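Side-chain contacts in tailspike protein (Acinetobacter phage vB_ApiP_P1, PDB 6E1R), which probably recognises and degrades the capsular polysaccharide of its Acinetobacter host, as a trimeric tailspike hydrolase: residues A[150-155]-A[169-174]; A[137-142]-A[223-228]. All coordinates share one frame; numbering follows the deposited sequence.

Following the chain from the N terminus, 137-142 comes first, as a loop between strands 129-133 and 142-146. The chain then turns a corner within 150-155 and, 13 residues on, 169-174 returns to meet it, so interaction 1 closes a short loop. A further excursion through strands 178-184, 189-196 and 221-222 leads to 223-228, where interaction 2 closes a much longer loop that contains the whole of the first. Interaction 1 joins two walls of the beta-helix through its interior, whereas interaction 2 joins two surface loops beside a neighbouring subunit. They are coupled directly: M170 N probably donates a hydrogen bond to R142 O, linking strands 169-173 and 142-146.

Interaction 1. Residues A[150-155]-A[169-174]; sequences IPIFTV and LMFKAS
I152 and F171 face each other with their CA atoms 8.1 Å apart, too far for backbone pairing, and no hydrogen bond joins 150-155 to 169-174. The chain turns a corner at I152 and F153, which breaks the alternation of a regular strand and lets both neighbours point toward 169-174. I152 carries its CG1 branch beside the backbone N and then runs fully extended (chi2 179°), which sends CD1 out as the tip of the contact. This methyl meets the edge of the F171 ring in its plane, with I152 CD1 3.8 Å from F171 CD1. It also rests 3.9 Å from the backbone O of K172. F153 adds a looser contact at another part of the rim: its CE2 lies 4.1 Å from F171 CE1, each atom near the plane of the other ring, and the two side chains cross at about a right angle. Branched aliphatic and aromatic residues suit this buried place because they fill it without polar groups needing partners. K172, next along the strand, starts off away from 150-155, and its side chain packs against T145 of strand 142-146. The F171 ring also meets that of F200, while its side chain touches A181. Strand 151-155 pairs with 123-124 and 178-184, and strand 169-173 with 142-146 and 199-200. Apolar side chains meeting between separate parallel sheets in this way are characteristic of the interior of a parallel beta-helix.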
ATOM      1  N   ILE A 150      17.911  31.586 -11.776  1.00 50.27           N
ATOM      2  CA  ILE A 150      16.738  31.450 -12.642  1.00 52.18           C
ATOM      3  C   ILE A 150      16.303  29.999 -12.676  1.00 50.65           C
ATOM      4  O   ILE A 150      17.114  29.075 -12.527  1.00 52.16           O
ATOM      5  CB  ILE A 150      17.028  31.937 -14.080  1.00 52.82           C
ATOM      6  CG1 ILE A 150      18.328  31.321 -14.609  1.00 49.31           C
ATOM      7  CG2 ILE A 150      17.092  33.454 -14.132  1.00 58.50           C
ATOM      8  CD1 ILE A 150      18.128  30.111 -15.499  1.00 46.22           C
ATOM      9  N   PRO A 151      15.005  29.767 -12.873  1.00 46.95           N
ATOM     10  CA  PRO A 151      14.529  28.391 -13.062  1.00 43.43           C
ATOM     11  C   PRO A 151      15.051  27.817 -14.371  1.00 46.82           C
ATOM     12  O   PRO A 151      15.012  28.475 -15.412  1.00 48.51           O
ATOM     13  CB  PRO A 151      13.004  28.541 -13.076  1.00 42.64           C
ATOM     14  CG  PRO A 151      12.770  29.956 -13.492  1.00 44.76           C
ATOM     15  CD  PRO A 151      13.901  30.741 -12.895  1.00 46.74           C
ATOM     16  N   ILE A 152      15.555  26.581 -14.308  1.00 46.73           N
ATOM     17  CA  ILE A 152      16.043  25.914 -15.513  1.00 36.67           C
ATOM     18  C   ILE A 152      14.911  25.757 -16.521  1.00 38.89           C
ATOM     19  O   ILE A 152      15.072  26.035 -17.715  1.00 37.59           O
ATOM     20  CB  ILE A 152      16.676  24.558 -15.155  1.00 39.41           C
ATOM     21  CG1 ILE A 152      17.954  24.769 -14.341  1.00 38.19           C
ATOM     22  CG2 ILE A 152      16.957  23.749 -16.409  1.00 36.02           C
ATOM     23  CD1 ILE A 152      18.633  23.483 -13.928  1.00 40.21           C
ATOM     24  N   PHE A 153      13.747  25.317 -16.051  1.00 39.17           N
ATOM     25  CA  PHE A 153      12.543  25.239 -16.863  1.00 38.38           C
ATOM     26  C   PHE A 153      11.459  26.103 -16.239  1.00 41.54           C
ATOM     27  O   PHE A 153      11.343  26.182 -15.011  1.00 49.38           O
ATOM     28  CB  PHE A 153      12.049  23.794 -17.009  1.00 36.15           C
ATOM     29  CG  PHE A 153      12.902  22.950 -17.914  1.00 37.40           C
ATOM     30  CD1 PHE A 153      12.763  23.031 -19.289  1.00 40.52           C
ATOM     31  CD2 PHE A 153      13.835  22.070 -17.390  1.00 35.32           C
ATOM     32  CE1 PHE A 153      13.541  22.256 -20.127  1.00 43.25           C
ATOM     33  CE2 PHE A 153      14.617  21.292 -18.223  1.00 38.84           C
ATOM     34  CZ  PHE A 153      14.471  21.384 -19.594  1.00 43.12           C
ATOM     35  N   THR A 154      10.669  26.750 -17.089  1.00 36.01           N
ATOM     36  CA  THR A 154       9.581  27.617 -16.656  1.00 39.92           C
ATOM     37  C   THR A 154       8.258  27.007 -17.099  1.00 41.02           C
ATOM     38  O   THR A 154       8.011  26.854 -18.300  1.00 41.69           O
ATOM     39  CB  THR A 154       9.741  29.027 -17.224  1.00 40.30           C
ATOM     40  OG1 THR A 154      10.839  29.683 -16.576  1.00 38.79           O
ATOM     41  CG2 THR A 154       8.474  29.834 -17.012  1.00 41.64           C
ATOM     42  N   VAL A 155       7.420  26.655 -16.129  1.00 40.61           N
ATOM     43  CA  VAL A 155       6.110  26.084 -16.418  1.00 37.19           C
ATOM     44  C   VAL A 155       5.178  27.196 -16.878  1.00 41.26           C
ATOM     45  O   VAL A 155       5.066  28.240 -16.224  1.00 45.77           O
ATOM     46  CB  VAL A 155       5.552  25.358 -15.186  1.00 35.88           C
ATOM     47  CG1 VAL A 155       4.205  24.735 -15.504  1.00 37.38           C
ATOM     48  CG2 VAL A 155       6.535  24.300 -14.709  1.00 32.70           C
ATOM     49  N   LEU A 169      17.756  12.790 -15.565  1.00 40.54           N
ATOM     50  CA  LEU A 169      18.407  14.085 -15.695  1.00 37.12           C
ATOM     51  C   LEU A 169      18.722  14.631 -14.311  1.00 36.69           C
ATOM     52  O   LEU A 169      17.954  14.430 -13.366  1.00 36.90           O
ATOM     53  CB  LEU A 169      17.531  15.080 -16.467  1.00 35.80           C
ATOM     54  CG  LEU A 169      17.290  14.763 -17.943  1.00 39.33           C
ATOM     55  CD1 LEU A 169      16.278  15.725 -18.544  1.00 37.79           C
ATOM     56  CD2 LEU A 169      18.600  14.818 -18.710  1.00 39.57           C
HETATM   57  N   MSE A 170      19.853  15.317 -14.197  1.00 35.84           N
HETATM   58  CA  MSE A 170      20.250  15.921 -12.934  1.00 34.60           C
HETATM   59  C   MSE A 170      20.230  17.439 -13.051  1.00 35.68           C
HETATM   60  O   MSE A 170      20.592  17.992 -14.086  1.00 44.08           O
HETATM   61  CB  MSE A 170      21.638  15.432 -12.517  1.00 43.12           C
HETATM   62  CG  MSE A 170      22.069  15.879 -11.134  1.00 54.59           C
HETATM   63 SE   MSE A 170      23.678  14.955 -10.542  1.00 70.27          SE
HETATM   64  CE  MSE A 170      23.828  15.711  -8.748  1.00 70.18           C
ATOM     65  N   PHE A 171      19.799  18.116 -11.991  1.00 36.83           N
ATOM     66  CA  PHE A 171      19.675  19.567 -11.988  1.00 38.57           C
ATOM     67  C   PHE A 171      20.603  20.138 -10.928  1.00 45.43           C
ATOM     68  O   PHE A 171      20.513  19.765  -9.753  1.00 47.81           O
ATOM     69  CB  PHE A 171      18.226  19.985 -11.735  1.00 35.84           C
ATOM     70  CG  PHE A 171      17.251  19.400 -12.715  1.00 35.92           C
ATOM     71  CD1 PHE A 171      16.999  20.033 -13.920  1.00 38.62           C
ATOM     72  CD2 PHE A 171      16.598  18.211 -12.438  1.00 41.05           C
ATOM     73  CE1 PHE A 171      16.105  19.496 -14.828  1.00 40.65           C
ATOM     74  CE2 PHE A 171      15.703  17.668 -13.343  1.00 41.61           C
ATOM     75  CZ  PHE A 171      15.457  18.312 -14.539  1.00 43.50           C
ATOM     76  N   LYS A 172      21.488  21.041 -11.343  1.00 44.30           N
ATOM     77  CA  LYS A 172      22.461  21.662 -10.456  1.00 45.42           C
ATOM     78  C   LYS A 172      22.359  23.177 -10.573  1.00 48.07           C
ATOM     79  O   LYS A 172      21.600  23.715 -11.385  1.00 48.18           O
ATOM     80  CB  LYS A 172      23.889  21.199 -10.773  1.00 39.56           C
ATOM     81  CG  LYS A 172      24.103  19.698 -10.712  1.00 40.70           C
ATOM     82  CD  LYS A 172      25.551  19.351 -11.018  1.00 45.99           C
ATOM     83  CE  LYS A 172      25.806  17.859 -10.899  1.00 49.41           C
ATOM     84  NZ  LYS A 172      27.217  17.503 -11.216  1.00 54.14           N
ATOM     85  N   ALA A 173      23.142  23.865  -9.746  1.00 47.17           N
ATOM     86  CA  ALA A 173      23.249  25.315  -9.778  1.00 46.67           C
ATOM     87  C   ALA A 173      24.715  25.694  -9.641  1.00 49.87           C
ATOM     88  O   ALA A 173      25.432  25.132  -8.808  1.00 43.80           O
ATOM     89  CB  ALA A 173      22.424  25.969  -8.662  1.00 42.00           C
ATOM     90  N   SER A 174      25.159  26.645 -10.467  1.00 52.85           N
ATOM     91  CA  SER A 174      26.554  27.069 -10.412  1.00 53.80           C
ATOM     92  C   SER A 174      26.865  27.768  -9.095  1.00 54.51           C
ATOM     93  O   SER A 174      27.968  27.626  -8.555  1.00 52.77           O
ATOM     94  CB  SER A 174      26.878  27.981 -11.594  1.00 56.33           C
ATOM     95  OG  SER A 174      26.283  29.255 -11.427  1.00 60.90           O
TER

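Interaction 2. Residues A[137-142]-A[223-228]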
ATOM      1  N   ALA A 137      24.820   6.831 -13.697  1.00 49.58           N
ATOM      2  CA  ALA A 137      23.795   6.518 -12.714  1.00 50.43           C
ATOM      3  C   ALA A 137      23.836   7.508 -11.557  1.00 53.51           C
ATOM      4  O   ALA A 137      24.912   7.869 -11.069  1.00 57.48           O
ATOM      5  CB  ALA A 137      23.966   5.092 -12.187  1.00 51.69           C
ATOM      6  N   VAL A 138      22.648   7.939 -11.126  1.00 49.58           N
ATOM      7  CA  VAL A 138      22.459   8.807  -9.966  1.00 45.67           C
ATOM      8  C   VAL A 138      23.261  10.096 -10.123  1.00 50.03           C
ATOM      9  O   VAL A 138      22.901  10.961 -10.928  1.00 52.98           O
ATOM     10  CB  VAL A 138      22.811   8.072  -8.658  1.00 43.38           C
ATOM     11  CG1 VAL A 138      22.256   8.823  -7.456  1.00 36.53           C
ATOM     12  CG2 VAL A 138      22.253   6.658  -8.686  1.00 40.74           C
ATOM     13  N   GLN A 139      24.355  10.237  -9.367  1.00 46.23           N
ATOM     14  CA  GLN A 139      25.041  11.525  -9.309  1.00 46.67           C
ATOM     15  C   GLN A 139      25.855  11.827 -10.559  1.00 49.21           C
ATOM     16  O   GLN A 139      26.192  12.992 -10.790  1.00 58.07           O
ATOM     17  CB  GLN A 139      25.948  11.606  -8.077  1.00 40.81           C
ATOM     18  CG  GLN A 139      27.192  10.738  -8.134  1.00 47.43           C
ATOM     19  CD  GLN A 139      26.963   9.348  -7.585  1.00 48.66           C
ATOM     20  OE1 GLN A 139      25.861   8.806  -7.673  1.00 47.94           O
ATOM     21  NE2 GLN A 139      28.005   8.764  -7.006  1.00 44.95           N
ATOM     22  N   PHE A 140      26.185  10.820 -11.366  1.00 52.49           N
ATOM     23  CA  PHE A 140      26.864  11.046 -12.635  1.00 50.62           C
ATOM     24  C   PHE A 140      25.912  10.993 -13.823  1.00 45.92           C
ATOM     25  O   PHE A 140      26.351  10.752 -14.952  1.00 51.89           O
ATOM     26  CB  PHE A 140      28.001  10.040 -12.824  1.00 45.90           C
ATOM     27  CG  PHE A 140      29.234  10.358 -12.025  1.00 51.69           C
ATOM     28  CD1 PHE A 140      30.268   9.443 -11.929  1.00 49.82           C
ATOM     29  CD2 PHE A 140      29.361  11.575 -11.376  1.00 52.72           C
ATOM     30  CE1 PHE A 140      31.403   9.733 -11.196  1.00 51.62           C
ATOM     31  CE2 PHE A 140      30.495  11.871 -10.643  1.00 54.46           C
ATOM     32  CZ  PHE A 140      31.517  10.948 -10.553  1.00 51.19           C
ATOM     33  N   SER A 141      24.620  11.218 -13.594  1.00 44.26           N
ATOM     34  CA  SER A 141      23.669  11.262 -14.691  1.00 47.92           C
ATOM     35  C   SER A 141      23.862  12.542 -15.505  1.00 51.65           C
ATOM     36  O   SER A 141      24.557  13.477 -15.095  1.00 52.62           O
ATOM     37  CB  SER A 141      22.238  11.167 -14.163  1.00 51.90           C
ATOM     38  OG  SER A 141      21.954  12.220 -13.260  1.00 57.18           O
ATOM     39  N   ARG A 142      23.235  12.572 -16.679  1.00 49.72           N
ATOM     40  CA  ARG A 142      23.269  13.755 -17.530  1.00 48.57           C
ATOM     41  C   ARG A 142      22.676  14.948 -16.790  1.00 48.55           C
ATOM     42  O   ARG A 142      21.515  14.914 -16.372  1.00 51.51           O
ATOM     43  CB  ARG A 142      22.503  13.482 -18.822  1.00 44.97           C
ATOM     44  CG  ARG A 142      22.467  14.645 -19.790  1.00 41.96           C
ATOM     45  CD  ARG A 142      23.840  14.929 -20.382  1.00 42.08           C
ATOM     46  NE  ARG A 142      24.419  13.764 -21.050  1.00 43.35           N
ATOM     47  CZ  ARG A 142      25.548  13.171 -20.674  1.00 44.74           C
ATOM     48  NH1 ARG A 142      26.233  13.637 -19.639  1.00 53.46           N
ATOM     49  NH2 ARG A 142      25.999  12.116 -21.338  1.00 46.05           N
ATOM     50  N   GLY A 223      18.764  16.260  -2.792  1.00 34.18           N
ATOM     51  CA  GLY A 223      19.707  16.834  -1.856  1.00 31.81           C
ATOM     52  C   GLY A 223      20.739  15.900  -1.263  1.00 36.52           C
ATOM     53  O   GLY A 223      21.417  16.293  -0.307  1.00 41.91           O
ATOM     54  N   THR A 224      20.901  14.690  -1.800  1.00 33.48           N
ATOM     55  CA  THR A 224      21.944  13.808  -1.282  1.00 36.49           C
ATOM     56  C   THR A 224      23.321  14.314  -1.685  1.00 43.49           C
ATOM     57  O   THR A 224      24.231  14.406  -0.853  1.00 45.64           O
ATOM     58  CB  THR A 224      21.732  12.375  -1.773  1.00 36.94           C
ATOM     59  OG1 THR A 224      20.434  11.918  -1.377  1.00 39.47           O
ATOM     60  CG2 THR A 224      22.786  11.449  -1.181  1.00 36.65           C
ATOM     61  N   TYR A 225      23.489  14.649  -2.960  1.00 45.55           N
ATOM     62  CA  TYR A 225      24.757  15.113  -3.496  1.00 43.92           C
ATOM     63  C   TYR A 225      24.737  16.630  -3.632  1.00 47.85           C
ATOM     64  O   TYR A 225      23.686  17.240  -3.844  1.00 43.60           O
ATOM     65  CB  TYR A 225      25.047  14.462  -4.850  1.00 39.48           C
ATOM     66  CG  TYR A 225      25.014  12.953  -4.808  1.00 42.91           C
ATOM     67  CD1 TYR A 225      26.143  12.225  -4.455  1.00 43.80           C
ATOM     68  CD2 TYR A 225      23.852  12.255  -5.110  1.00 42.92           C
ATOM     69  CE1 TYR A 225      26.117  10.842  -4.411  1.00 44.76           C
ATOM     70  CE2 TYR A 225      23.816  10.874  -5.067  1.00 39.32           C
ATOM     71  CZ  TYR A 225      24.951  10.173  -4.718  1.00 41.26           C
ATOM     72  OH  TYR A 225      24.921   8.798  -4.675  1.00 40.35           O
HETATM   73  N   MSE A 226      25.913  17.233  -3.502  1.00 54.12           N
HETATM   74  CA  MSE A 226      26.031  18.686  -3.523  1.00 56.76           C
HETATM   75  C   MSE A 226      27.265  19.121  -4.308  1.00 55.55           C
HETATM   76  O   MSE A 226      28.394  18.954  -3.843  1.00 57.07           O
HETATM   77  CB  MSE A 226      26.090  19.228  -2.094  1.00 63.84           C
HETATM   78  CG  MSE A 226      25.818  20.716  -1.971  1.00 71.91           C
HETATM   79 SE   MSE A 226      26.315  21.399  -0.212  1.00 77.90          SE
HETATM   80  CE  MSE A 226      24.602  22.123   0.343  1.00 74.50           C
ATOM     81  N   SER A 227      27.047  19.683  -5.499  1.00 57.14           N
ATOM     82  CA  SER A 227      28.170  20.071  -6.348  1.00 60.08           C
ATOM     83  C   SER A 227      28.902  21.279  -5.773  1.00 60.59           C
ATOM     84  O   SER A 227      30.137  21.296  -5.709  1.00 60.67           O
ATOM     85  CB  SER A 227      27.681  20.358  -7.767  1.00 59.28           C
ATOM     86  OG  SER A 227      26.865  21.515  -7.801  1.00 62.15           O
ATOM     87  N   THR A 228      28.158  22.300  -5.351  1.00 57.08           N
ATOM     88  CA  THR A 228      28.729  23.472  -4.705  1.00 57.11           C
ATOM     89  C   THR A 228      27.945  23.773  -3.435  1.00 51.89           C
ATOM     90  O   THR A 228      26.758  23.451  -3.329  1.00 44.29           O
ATOM     91  CB  THR A 228      28.743  24.697  -5.643  1.00 61.52           C
ATOM     92  OG1 THR A 228      29.466  25.769  -5.024  1.00 68.80           O
ATOM     93  CG2 THR A 228      27.333  25.156  -5.967  1.00 58.66           C
TER
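The Y225 ring has Q139 on one face and T224 on the other. Q139 CB sits over the ring centre, 3.5 Å from the centroid, in a CH-pi contact; T224 CG2 lies 4.0 Å from the ring plane on the opposite face, offset toward the rim. V138 crosses the tyrosine at about a right angle, its CG1 3.5 Å from Y225 CE2. The setting is a pair of surface loops on a parallel beta-helix, where 137-142 and 223-228 meet beside a neighbouring subunit of the trimer. Q139 bends sharply at chi2 (-89°), which folds its amide back along the ring, the two planes 21° apart and stacked. A glutamine suits this place: its methylene groups pack on the aromatic face while its amide still reaches the interface. Q139 OE1 comes to 3.1 Å from Y225 OH, but each has a hydrogen-bond partner on the neighbouring subunit: S163 OG of that chain for Q139 OE1, and Q192 OE1 of that chain for Y225 OH. The tyrosine thus gives its ring faces to Q139 and T224 of its own chain while its hydroxyl bonds to the next, where S163 also packs against it, and the F140 ring makes a cation-pi contact with K108 of that same neighbouring subunit. Within 137-142 the chain is shaped by two overlapping beta turns, closed by F140 N to A137 O at 3.2 Å and by S141 N to V138 O. S141 OG gives V138 O a second donor, at 2.8 Å and with a C=O...OG angle of 162°.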